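Local coordinates for protein VIN1 (Oscarella pearsei, PDB 6BFI) that binds actin filaments and may play a role in cell-cell adhesion, at residues 24-29 with 721-726; 212-217 with 465-470; 281-286 with 352-357; 551-556 with 751-756. All coordinates share one frame; numbering follows the deposited sequence.

Contact 1: 24-29 with 721-726; sequences LVLFHE and DLIRMA
I723 meets V25 and L26 where helix 8-32 crosses helix 718-745. The short axes pass 9.9 Å apart, with a crossing angle of -129°. Followed outward, I723 has its CB 4.3 Å from CD2 of L26. Its CG1 is a spacer that carries the chain on toward helix 8-32, anti to its own carbonyl carbon. The chain stays extended at chi2 (176°), which sends the tip to V25. There CD1 is 3.9 Å from CB of V25 and 4.0 Å from CG1 of V25. The two side chains slant across each other. CD2 of L26 reaches the backbone of R724, 4.4 Å from its N.

Polar groups flank this apolar centre. NH2 of R724 bonds OD1 of D721 at 3.0 Å in a salt bridge between residues about one helical turn apart. OD1 lies in the guanidinium plane of R724, but the arginine meets the carboxylate from above its plane. E650 is a second acidic partner of that arginine. E29 accepts from the backbone N of R717 and A720, near the start of helix 718-745. The arrangement is helix-to-helix packing between the two ends of the chain. It is consistent with the head-to-tail association known in the vinculin family.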
loop_
_atom_site.group_PDB
_atom_site.type_symbol
_atom_site.label_atom_id
_atom_site.label_comp_id
_atom_site.label_asym_id
_atom_site.label_seq_id
_atom_site.Cartn_x
_atom_site.Cartn_y
_atom_site.Cartn_z
ATOM N N LEU A 24 -29.187 -27.096 -0.063
ATOM C CA LEU A 24 -29.506 -28.522 -0.048
ATOM C C LEU A 24 -29.016 -29.178 1.236
ATOM O O LEU A 24 -29.739 -29.969 1.857
ATOM C CB LEU A 24 -28.901 -29.218 -1.267
ATOM C CG LEU A 24 -29.643 -29.033 -2.589
ATOM C CD1 LEU A 24 -28.868 -29.674 -3.731
ATOM C CD2 LEU A 24 -31.042 -29.621 -2.485
ATOM N N VAL A 25 -27.789 -28.857 1.655
ATOM C CA VAL A 25 -27.282 -29.398 2.915
ATOM C C VAL A 25 -28.128 -28.912 4.088
ATOM O O VAL A 25 -28.461 -29.684 4.997
ATOM C CB VAL A 25 -25.797 -29.033 3.092
ATOM C CG1 VAL A 25 -25.290 -29.504 4.447
ATOM C CG2 VAL A 25 -24.968 -29.637 1.969
ATOM N N LEU A 26 -28.502 -27.628 4.078
ATOM C CA LEU A 26 -29.302 -27.077 5.168
ATOM C C LEU A 26 -30.663 -27.758 5.261
ATOM O O LEU A 26 -31.157 -28.021 6.362
ATOM C CB LEU A 26 -29.472 -25.568 4.986
ATOM C CG LEU A 26 -28.227 -24.676 5.026
ATOM C CD1 LEU A 26 -28.590 -23.239 4.673
ATOM C CD2 LEU A 26 -27.557 -24.739 6.386
ATOM N N PHE A 27 -31.290 -28.038 4.116
ATOM C CA PHE A 27 -32.563 -28.754 4.121
ATOM C C PHE A 27 -32.389 -30.183 4.615
ATOM O O PHE A 27 -33.217 -30.683 5.392
ATOM C CB PHE A 27 -33.172 -28.755 2.719
ATOM C CG PHE A 27 -34.006 -27.546 2.414
ATOM C CD1 PHE A 27 -34.935 -27.076 3.325
ATOM C CD2 PHE A 27 -33.861 -26.880 1.207
ATOM C CE1 PHE A 27 -35.706 -25.962 3.037
ATOM C CE2 PHE A 27 -34.625 -25.766 0.916
ATOM C CZ PHE A 27 -35.548 -25.307 1.830
ATOM N N HIS A 28 -31.329 -30.861 4.167
ATOM C CA HIS A 28 -31.093 -32.227 4.623
ATOM C C HIS A 28 -30.922 -32.284 6.133
ATOM O O HIS A 28 -31.430 -33.200 6.787
ATOM C CB HIS A 28 -29.869 -32.822 3.935
ATOM C CG HIS A 28 -29.515 -34.188 4.431
ATOM N ND1 HIS A 28 -30.357 -35.270 4.296
ATOM C CD2 HIS A 28 -28.415 -34.645 5.077
ATOM C CE1 HIS A 28 -29.789 -36.337 4.827
ATOM N NE2 HIS A 28 -28.610 -35.986 5.309
ATOM N N GLU A 29 -30.199 -31.320 6.708
ATOM C CA GLU A 29 -30.091 -31.280 8.160
ATOM C C GLU A 29 -31.377 -30.799 8.818
ATOM O O GLU A 29 -31.610 -31.103 9.993
ATOM C CB GLU A 29 -28.915 -30.401 8.582
ATOM C CG GLU A 29 -27.567 -31.095 8.459
ATOM C CD GLU A 29 -26.571 -30.620 9.497
ATOM O OE1 GLU A 29 -25.413 -30.329 9.126
ATOM O OE2 GLU A 29 -26.949 -30.529 10.686
ATOM N N ASP A 721 -24.378 -25.967 10.454
ATOM C CA ASP A 721 -23.875 -24.905 11.318
ATOM C C ASP A 721 -22.707 -24.177 10.666
ATOM O O ASP A 721 -22.560 -22.958 10.820
ATOM C CB ASP A 721 -23.469 -25.484 12.674
ATOM C CG ASP A 721 -24.645 -26.085 13.428
ATOM O OD1 ASP A 721 -25.779 -25.602 13.236
ATOM O OD2 ASP A 721 -24.436 -27.041 14.205
ATOM N N LEU A 722 -21.872 -24.904 9.919
ATOM C CA LEU A 722 -20.756 -24.271 9.225
ATOM C C LEU A 722 -21.250 -23.334 8.128
ATOM O O LEU A 722 -20.806 -22.183 8.033
ATOM C CB LEU A 722 -19.823 -25.339 8.650
ATOM C CG LEU A 722 -18.716 -24.860 7.706
ATOM C CD1 LEU A 722 -17.895 -23.739 8.334
ATOM C CD2 LEU A 722 -17.820 -26.021 7.301
ATOM N N ILE A 723 -22.175 -23.809 7.293
ATOM C CA ILE A 723 -22.666 -22.992 6.185
ATOM C C ILE A 723 -23.415 -21.772 6.711
ATOM O O ILE A 723 -23.143 -20.630 6.311
ATOM C CB ILE A 723 -23.551 -23.839 5.253
ATOM C CG1 ILE A 723 -22.736 -24.984 4.648
ATOM C CG2 ILE A 723 -24.171 -22.972 4.173
ATOM C CD1 ILE A 723 -23.550 -25.928 3.788
ATOM N N ARG A 724 -24.368 -22.001 7.619
ATOM C CA ARG A 724 -25.133 -20.902 8.199
ATOM C C ARG A 724 -24.221 -19.902 8.896
ATOM O O ARG A 724 -24.415 -18.686 8.779
ATOM C CB ARG A 724 -26.171 -21.455 9.177
ATOM C CG ARG A 724 -26.920 -20.399 9.963
ATOM C CD ARG A 724 -27.893 -21.042 10.937
ATOM N NE ARG A 724 -27.227 -21.997 11.818
ATOM C CZ ARG A 724 -26.611 -21.664 12.948
ATOM N NH1 ARG A 724 -26.574 -20.396 13.336
ATOM N NH2 ARG A 724 -26.031 -22.598 13.690
ATOM N N MET A 725 -23.213 -20.397 9.618
ATOM C CA MET A 725 -22.281 -19.500 10.292
ATOM C C MET A 725 -21.498 -18.663 9.286
ATOM O O MET A 725 -21.268 -17.468 9.508
ATOM C CB MET A 725 -21.334 -20.302 11.181
ATOM C CG MET A 725 -20.462 -19.440 12.071
ATOM S SD MET A 725 -21.449 -18.288 13.045
ATOM C CE MET A 725 -22.420 -19.421 14.033
ATOM N N ALA A 726 -21.089 -19.271 8.169
ATOM C CA ALA A 726 -20.399 -18.515 7.129
ATOM C C ALA A 726 -21.286 -17.417 6.565
ATOM O O ALA A 726 -20.827 -16.287 6.351
ATOM C CB ALA A 726 -19.936 -19.450 6.014
#

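Contact 2: 212-217 with 465-470; sequences CCLVIV and NQAAKD
CA of L214, in the C-terminal part of helix 185-215, stands 7.5 Å from CA of A467, in the first turn of helix 466-493. N465 is the N-cap of that second helix. Its OD1 faces two backbone amides. The bond from A467 N to OD1 of N465 is bent (3.1 Å, 122°) and weak. The one from A468 N to OD1 of N465 is straighter (165°) but long at 3.4 Å, and also weak. CG of N465 lies anti to its backbone N (chi1 -167°), which carries the amide toward helix 185-215 while OD1 still reaches back to the helix start. CD1 of L214 fits beside this cap, 3.4 Å from OD1 of N465 and 3.6 Å from CB of A467. The amide slants across L214, and ND2 of N465 is 3.7 Å from CB of L214 and 3.4 Å from CG1 of V215. The side chains of V215 and N465 are nearly perpendicular. With an alanine here, the amides of A467 and A468 are likely to lose their side-chain acceptor, and a gap to open beside L214 and V215. Other helices border the contact. V215 also packs on A227 of helix 224-249. A468 turns to V458 and V459 of helix 452-460.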
loop_
_atom_site.group_PDB
_atom_site.type_symbol
_atom_site.label_atom_id
_atom_site.label_comp_id
_atom_site.label_asym_id
_atom_site.label_seq_id
_atom_site.Cartn_x
_atom_site.Cartn_y
_atom_site.Cartn_z
ATOM N N CYS A 212 22.049 5.828 -30.836
ATOM C CA CYS A 212 23.074 4.843 -31.179
ATOM C C CYS A 212 23.412 4.894 -32.666
ATOM O O CYS A 212 24.593 4.870 -33.048
ATOM C CB CYS A 212 22.616 3.441 -30.778
ATOM S SG CYS A 212 22.500 3.172 -28.989
ATOM N N CYS A 213 22.388 4.982 -33.519
ATOM C CA CYS A 213 22.621 5.069 -34.957
ATOM C C CYS A 213 23.390 6.329 -35.323
ATOM O O CYS A 213 24.191 6.312 -36.263
ATOM C CB CYS A 213 21.294 5.031 -35.715
ATOM S SG CYS A 213 20.344 3.515 -35.496
ATOM N N LEU A 214 23.165 7.428 -34.601
ATOM C CA LEU A 214 23.926 8.633 -34.905
ATOM C C LEU A 214 25.360 8.556 -34.391
ATOM O O LEU A 214 26.269 9.090 -35.036
ATOM C CB LEU A 214 23.226 9.868 -34.336
ATOM C CG LEU A 214 21.901 10.265 -34.997
ATOM C CD1 LEU A 214 21.649 11.758 -34.829
ATOM C CD2 LEU A 214 21.873 9.877 -36.470
ATOM N N VAL A 215 25.593 7.893 -33.251
ATOM C CA VAL A 215 26.945 7.837 -32.693
ATOM C C VAL A 215 27.783 6.691 -33.243
ATOM O O VAL A 215 28.975 6.598 -32.911
ATOM C CB VAL A 215 26.941 7.724 -31.154
ATOM C CG1 VAL A 215 26.171 8.879 -30.528
ATOM C CG2 VAL A 215 26.382 6.379 -30.714
ATOM N N ILE A 216 27.211 5.808 -34.065
ATOM C CA ILE A 216 28.023 4.729 -34.618
ATOM C C ILE A 216 28.984 5.236 -35.692
ATOM O O ILE A 216 29.977 4.565 -35.998
ATOM C CB ILE A 216 27.123 3.602 -35.164
ATOM C CG1 ILE A 216 27.947 2.340 -35.427
ATOM C CG2 ILE A 216 26.410 4.045 -36.429
ATOM C CD1 ILE A 216 28.731 1.860 -34.224
ATOM N N VAL A 217 28.735 6.418 -36.256
ATOM C CA VAL A 217 29.552 6.944 -37.344
ATOM C C VAL A 217 30.632 7.865 -36.787
ATOM O O VAL A 217 31.267 8.621 -37.532
ATOM C CB VAL A 217 28.680 7.681 -38.380
ATOM C CG1 VAL A 217 29.336 7.656 -39.758
ATOM C CG2 VAL A 217 27.289 7.072 -38.432
ATOM N N ASN A 465 25.491 16.603 -31.672
ATOM C CA ASN A 465 24.505 15.541 -31.837
ATOM C C ASN A 465 23.213 15.969 -31.151
ATOM O O ASN A 465 23.138 15.993 -29.918
ATOM C CB ASN A 465 25.022 14.222 -31.266
ATOM C CG ASN A 465 24.181 13.034 -31.689
ATOM O OD1 ASN A 465 23.042 13.187 -32.128
ATOM N ND2 ASN A 465 24.742 11.837 -31.554
ATOM N N GLN A 466 22.196 16.290 -31.952
ATOM C CA GLN A 466 20.927 16.731 -31.385
ATOM C C GLN A 466 20.146 15.570 -30.785
ATOM O O GLN A 466 19.459 15.746 -29.772
ATOM C CB GLN A 466 20.096 17.443 -32.452
ATOM C CG GLN A 466 18.867 18.166 -31.915
ATOM C CD GLN A 466 19.206 19.465 -31.200
ATOM O OE1 GLN A 466 20.375 19.801 -31.013
ATOM N NE2 GLN A 466 18.178 20.206 -30.802
ATOM N N ALA A 467 20.237 14.381 -31.389
ATOM C CA ALA A 467 19.507 13.229 -30.868
ATOM C C ALA A 467 19.957 12.882 -29.454
ATOM O O ALA A 467 19.125 12.612 -28.579
ATOM C CB ALA A 467 19.687 12.030 -31.797
ATOM N N ALA A 468 21.270 12.882 -29.212
ATOM C CA ALA A 468 21.771 12.629 -27.865
ATOM C C ALA A 468 21.298 13.702 -26.896
ATOM O O ALA A 468 20.995 13.411 -25.733
ATOM C CB ALA A 468 23.297 12.549 -27.877
ATOM N N LYS A 469 21.220 14.949 -27.363
ATOM C CA LYS A 469 20.736 16.040 -26.522
ATOM C C LYS A 469 19.286 15.813 -26.113
ATOM O O LYS A 469 18.934 15.923 -24.930
ATOM C CB LYS A 469 20.889 17.365 -27.269
ATOM C CG LYS A 469 20.511 18.603 -26.477
ATOM C CD LYS A 469 20.670 19.842 -27.347
ATOM C CE LYS A 469 20.685 21.120 -26.526
ATOM N NZ LYS A 469 20.999 22.303 -27.378
ATOM N N ASP A 470 18.428 15.488 -27.085
ATOM C CA ASP A 470 17.016 15.271 -26.792
ATOM C C ASP A 470 16.820 14.051 -25.902
ATOM O O ASP A 470 15.945 14.044 -25.027
ATOM C CB ASP A 470 16.226 15.119 -28.091
ATOM C CG ASP A 470 16.536 16.215 -29.095
ATOM O OD1 ASP A 470 17.141 17.234 -28.698
ATOM O OD2 ASP A 470 16.175 16.058 -30.281
#

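Contact 3: 281-286 with 352-357; sequences ALASGD and AAAVKL
Helix 268-283 finishes beside the continuous helix 344-375, and the backbones come very close: CA of L282 is 5.3 Å from CA of A354. S284 is the first residue to leave helical geometry, and the chain then turns away from the contact. L282 contributes the largest share of the contact. Its CB touches CB of A354 at 3.6 Å, side chain against side chain near the backbones. Its CG is turned anti to the carbonyl carbon (chi1 -80°). CD1 of L282 thereby runs on to CB of A353, 3.8 Å away. One leucine thus covers two successive alanines. CB of A354 also lies 3.8 Å from the backbone N of A283 and 4.3 Å from CB of A283.

The turn after the helix is tied back locally. OG of S284 donates to O of A281 at 2.7 Å, from above the carbonyl plane (42° out of it). D286 N makes a weak bond to the same oxygen.

Around the pair, V295 of helix 289-306 lies against L282, and I328 of helix 312-338 against A353. The contact is therefore part of the buried interior of a helical bundle, as in the vinculin family. No hydrogen bond crosses it. Its chemistry is wholly apolar, so the hold rests on close fit and on burial of methyl groups. The small alanines allow the short separation of the backbones.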
loop_
_atom_site.group_PDB
_atom_site.type_symbol
_atom_site.label_atom_id
_atom_site.label_comp_id
_atom_site.label_asym_id
_atom_site.label_seq_id
_atom_site.Cartn_x
_atom_site.Cartn_y
_atom_site.Cartn_z
ATOM N N ALA A 281 -0.011 2.165 28.402
ATOM C CA ALA A 281 0.249 1.299 29.546
ATOM C C ALA A 281 1.025 2.026 30.636
ATOM O O ALA A 281 0.844 1.732 31.822
ATOM C CB ALA A 281 1.001 0.045 29.107
ATOM N N LEU A 282 1.891 2.970 30.264
ATOM C CA LEU A 282 2.605 3.737 31.281
ATOM C C LEU A 282 1.690 4.757 31.947
ATOM O O LEU A 282 1.767 4.969 33.161
ATOM C CB LEU A 282 3.825 4.423 30.667
ATOM C CG LEU A 282 5.062 3.541 30.477
ATOM C CD1 LEU A 282 6.184 4.323 29.812
ATOM C CD2 LEU A 282 5.515 2.977 31.814
ATOM N N ALA A 283 0.817 5.400 31.166
ATOM C CA ALA A 283 -0.098 6.386 31.729
ATOM C C ALA A 283 -1.081 5.749 32.702
ATOM O O ALA A 283 -1.589 6.428 33.602
ATOM C CB ALA A 283 -0.849 7.108 30.610
ATOM N N SER A 284 -1.362 4.458 32.539
ATOM C CA SER A 284 -2.105 3.717 33.548
ATOM C C SER A 284 -1.168 3.373 34.700
ATOM O O SER A 284 -0.320 4.188 35.079
ATOM C CB SER A 284 -2.730 2.454 32.949
ATOM O OG SER A 284 -1.739 1.549 32.495
ATOM N N GLY A 285 -1.292 2.175 35.259
ATOM C CA GLY A 285 -0.418 1.797 36.350
ATOM C C GLY A 285 0.660 0.809 35.955
ATOM O O GLY A 285 1.549 0.500 36.754
ATOM N N ASP A 286 0.605 0.325 34.717
ATOM C CA ASP A 286 1.410 -0.824 34.325
ATOM C C ASP A 286 2.881 -0.452 34.188
ATOM O O ASP A 286 3.234 0.480 33.459
ATOM C CB ASP A 286 0.889 -1.405 33.012
ATOM C CG ASP A 286 1.305 -2.847 32.809
ATOM O OD1 ASP A 286 2.257 -3.292 33.482
ATOM O OD2 ASP A 286 0.680 -3.536 31.975
ATOM N N ALA A 352 5.084 10.105 34.034
ATOM C CA ALA A 352 6.133 10.973 33.510
ATOM C C ALA A 352 6.914 10.278 32.401
ATOM O O ALA A 352 7.280 10.907 31.400
ATOM C CB ALA A 352 7.070 11.411 34.636
ATOM N N ALA A 353 7.171 8.976 32.559
ATOM C CA ALA A 353 7.821 8.223 31.491
ATOM C C ALA A 353 6.960 8.196 30.237
ATOM O O ALA A 353 7.481 8.264 29.118
ATOM C CB ALA A 353 8.131 6.802 31.958
ATOM N N ALA A 354 5.640 8.102 30.402
ATOM C CA ALA A 354 4.746 8.128 29.249
ATOM C C ALA A 354 4.850 9.457 28.514
ATOM O O ALA A 354 4.951 9.497 27.279
ATOM C CB ALA A 354 3.305 7.867 29.696
ATOM N N VAL A 355 4.833 10.561 29.266
ATOM C CA VAL A 355 4.988 11.878 28.654
ATOM C C VAL A 355 6.317 11.969 27.912
ATOM O O VAL A 355 6.380 12.458 26.776
ATOM C CB VAL A 355 4.855 12.979 29.725
ATOM C CG1 VAL A 355 4.981 14.356 29.096
ATOM C CG2 VAL A 355 3.530 12.843 30.453
ATOM N N LYS A 356 7.398 11.484 28.533
ATOM C CA LYS A 356 8.700 11.511 27.872
ATOM C C LYS A 356 8.716 10.644 26.620
ATOM O O LYS A 356 9.451 10.940 25.671
ATOM C CB LYS A 356 9.791 11.063 28.842
ATOM C CG LYS A 356 10.021 12.032 29.987
ATOM C CD LYS A 356 10.244 13.438 29.460
ATOM C CE LYS A 356 10.329 14.452 30.585
ATOM N NZ LYS A 356 10.409 15.836 30.048
ATOM N N LEU A 357 7.924 9.572 26.596
ATOM C CA LEU A 357 7.855 8.738 25.402
ATOM C C LEU A 357 7.119 9.458 24.279
ATOM O O LEU A 357 7.507 9.358 23.106
ATOM C CB LEU A 357 7.184 7.407 25.736
ATOM C CG LEU A 357 7.474 6.236 24.798
ATOM C CD1 LEU A 357 8.959 6.168 24.483
ATOM C CD2 LEU A 357 7.005 4.941 25.430
#

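Contact 4: 551-556 with 751-756; sequences NSENPE and RAKTNL
N551 lies against R751, close to the start of helix 750-760. Its OD1 is 2.9 Å from the backbone N of R751 and 3.2 Å from CD of the same arginine. The arginine chain is bent at chi2 and chi3 and passes across the amide at about a right angle. The amide and guanidinium planes are turned 23° from each other, with NH1 of R751 3.7 Å from ND2 of N551. That ND2 has its own partner, donating to OD1 of D749. Cutting N551 back to an alanine is likely to cost D749 this donor and to set the R751 chain free to turn.

S552 points away from the contact. Its OG accepts from N of N554 at 3.1 Å, which makes an ST turn. The turn lies in the short link from helix 524-550 to helix 555-569, and so joins successive members of the all-helical fold of the vinculin family.

E553 then comes back toward helix 750-760. Its OE2 approaches CE of K753 at 4.3 Å. The charged ends, OE1 of E553 and NZ of K753, stay 4.7 Å apart, so their attraction is probably loose. NZ of K753 is spent instead on the carbonyls of A744, N745 and C747, which follow or close helix 718-745. The backbone of E553 bonds M748.

N554 is the N-cap residue of helix 555-569, where its side chain touches N616 and M748.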
loop_
_atom_site.group_PDB
_atom_site.type_symbol
_atom_site.label_atom_id
_atom_site.label_comp_id
_atom_site.label_asym_id
_atom_site.label_seq_id
_atom_site.Cartn_x
_atom_site.Cartn_y
_atom_site.Cartn_z
ATOM N N ASN A 551 -4.817 17.305 0.934
ATOM C CA ASN A 551 -5.196 16.176 1.772
ATOM C C ASN A 551 -6.400 16.463 2.664
ATOM O O ASN A 551 -6.894 15.541 3.322
ATOM C CB ASN A 551 -4.000 15.753 2.632
ATOM C CG ASN A 551 -4.236 14.450 3.368
ATOM O OD1 ASN A 551 -4.320 13.384 2.757
ATOM N ND2 ASN A 551 -4.345 14.529 4.692
ATOM N N SER A 552 -6.893 17.696 2.697
ATOM C CA SER A 552 -8.002 18.069 3.562
ATOM C C SER A 552 -9.244 18.373 2.736
ATOM O O SER A 552 -9.160 19.006 1.679
ATOM C CB SER A 552 -7.645 19.286 4.420
ATOM O OG SER A 552 -8.749 19.685 5.216
ATOM N N GLU A 553 -10.395 17.917 3.227
ATOM C CA GLU A 553 -11.687 18.253 2.645
ATOM C C GLU A 553 -12.379 19.382 3.394
ATOM O O GLU A 553 -13.573 19.614 3.182
ATOM C CB GLU A 553 -12.590 17.019 2.601
ATOM C CG GLU A 553 -12.009 15.858 1.809
ATOM C CD GLU A 553 -13.057 15.109 1.006
ATOM O OE1 GLU A 553 -14.263 15.313 1.259
ATOM O OE2 GLU A 553 -12.672 14.320 0.117
ATOM N N ASN A 554 -11.656 20.083 4.267
ATOM C CA ASN A 554 -12.175 21.215 5.025
ATOM C C ASN A 554 -12.004 22.488 4.205
ATOM O O ASN A 554 -10.889 23.013 4.099
ATOM C CB ASN A 554 -11.454 21.326 6.370
ATOM C CG ASN A 554 -12.041 22.398 7.267
ATOM O OD1 ASN A 554 -13.121 22.927 7.003
ATOM N ND2 ASN A 554 -11.332 22.718 8.342
ATOM N N PRO A 555 -13.082 23.017 3.618
ATOM C CA PRO A 555 -12.920 24.125 2.659
ATOM C C PRO A 555 -12.358 25.395 3.274
ATOM O O PRO A 555 -11.570 26.092 2.622
ATOM C CB PRO A 555 -14.348 24.337 2.130
ATOM C CG PRO A 555 -15.079 23.069 2.452
ATOM C CD PRO A 555 -14.484 22.588 3.735
ATOM N N GLU A 556 -12.744 25.724 4.509
ATOM C CA GLU A 556 -12.254 26.949 5.132
ATOM C C GLU A 556 -10.754 26.875 5.391
ATOM O O GLU A 556 -10.024 27.842 5.136
ATOM C CB GLU A 556 -13.014 27.217 6.432
ATOM C CG GLU A 556 -14.529 27.144 6.296
ATOM C CD GLU A 556 -15.098 28.223 5.392
ATOM O OE1 GLU A 556 -14.451 29.282 5.242
ATOM O OE2 GLU A 556 -16.193 28.011 4.831
ATOM N N ARG A 751 -5.709 11.055 3.751
ATOM C CA ARG A 751 -4.746 9.994 4.029
ATOM C C ARG A 751 -5.399 8.852 4.801
ATOM O O ARG A 751 -5.348 7.690 4.376
ATOM C CB ARG A 751 -3.551 10.568 4.795
ATOM C CG ARG A 751 -2.362 10.915 3.908
ATOM C CD ARG A 751 -1.755 12.265 4.264
ATOM N NE ARG A 751 -1.296 12.332 5.649
ATOM C CZ ARG A 751 -0.835 13.436 6.229
ATOM N NH1 ARG A 751 -0.772 14.569 5.541
ATOM N NH2 ARG A 751 -0.436 13.413 7.494
ATOM N N ALA A 752 -6.033 9.167 5.932
ATOM C CA ALA A 752 -6.714 8.140 6.714
ATOM C C ALA A 752 -7.948 7.619 5.988
ATOM O O ALA A 752 -8.274 6.429 6.076
ATOM C CB ALA A 752 -7.089 8.694 8.087
ATOM N N LYS A 753 -8.650 8.504 5.272
ATOM C CA LYS A 753 -9.781 8.094 4.444
ATOM C C LYS A 753 -9.371 6.994 3.470
ATOM O O LYS A 753 -9.978 5.916 3.427
ATOM C CB LYS A 753 -10.319 9.314 3.694
ATOM C CG LYS A 753 -11.738 9.209 3.171
ATOM C CD LYS A 753 -12.052 10.412 2.287
ATOM C CE LYS A 753 -13.543 10.584 2.053
ATOM N NZ LYS A 753 -14.243 11.109 3.259
ATOM N N THR A 754 -8.325 7.258 2.682
ATOM C CA THR A 754 -7.790 6.253 1.771
ATOM C C THR A 754 -7.340 5.008 2.524
ATOM O O THR A 754 -7.574 3.882 2.070
ATOM C CB THR A 754 -6.629 6.845 0.968
ATOM O OG1 THR A 754 -7.129 7.827 0.051
ATOM C CG2 THR A 754 -5.895 5.763 0.194
ATOM N N ASN A 755 -6.700 5.192 3.683
ATOM C CA ASN A 755 -6.240 4.047 4.465
ATOM C C ASN A 755 -7.392 3.112 4.813
ATOM O O ASN A 755 -7.242 1.885 4.765
ATOM C CB ASN A 755 -5.539 4.531 5.734
ATOM C CG ASN A 755 -4.980 3.391 6.563
ATOM O OD1 ASN A 755 -4.579 2.359 6.027
ATOM N ND2 ASN A 755 -4.953 3.571 7.879
ATOM N N LEU A 756 -8.555 3.671 5.155
ATOM C CA LEU A 756 -9.698 2.838 5.514
ATOM C C LEU A 756 -10.373 2.241 4.282
ATOM O O LEU A 756 -10.813 1.083 4.311
ATOM C CB LEU A 756 -10.702 3.653 6.332
ATOM C CG LEU A 756 -11.977 2.938 6.784
ATOM C CD1 LEU A 756 -11.648 1.728 7.651
ATOM C CD2 LEU A 756 -12.892 3.901 7.526
#

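Contact 3 is the buried one: all its touching residues are interior, and alanines and a leucine meet without polar help. Contacts 1 and 2 are partly buried. Both set apolar side chains beside polar groups at a helix start, but contact 1 is a crossing of two helices, whereas contact 2 sets the end of one helix against the capped start of another. Contact 4 lies at the surface and is mostly polar, with an amide, a guanidinium and distant opposite charges. No two contacts share a helix, though helices 718-745 and 750-760, used by contacts 1 and 4, follow each other in the chain. Contacts 1 and 2 are farthest apart, their centres 72 Å from each other; contacts 3 and 4 are nearest, at 31 Å.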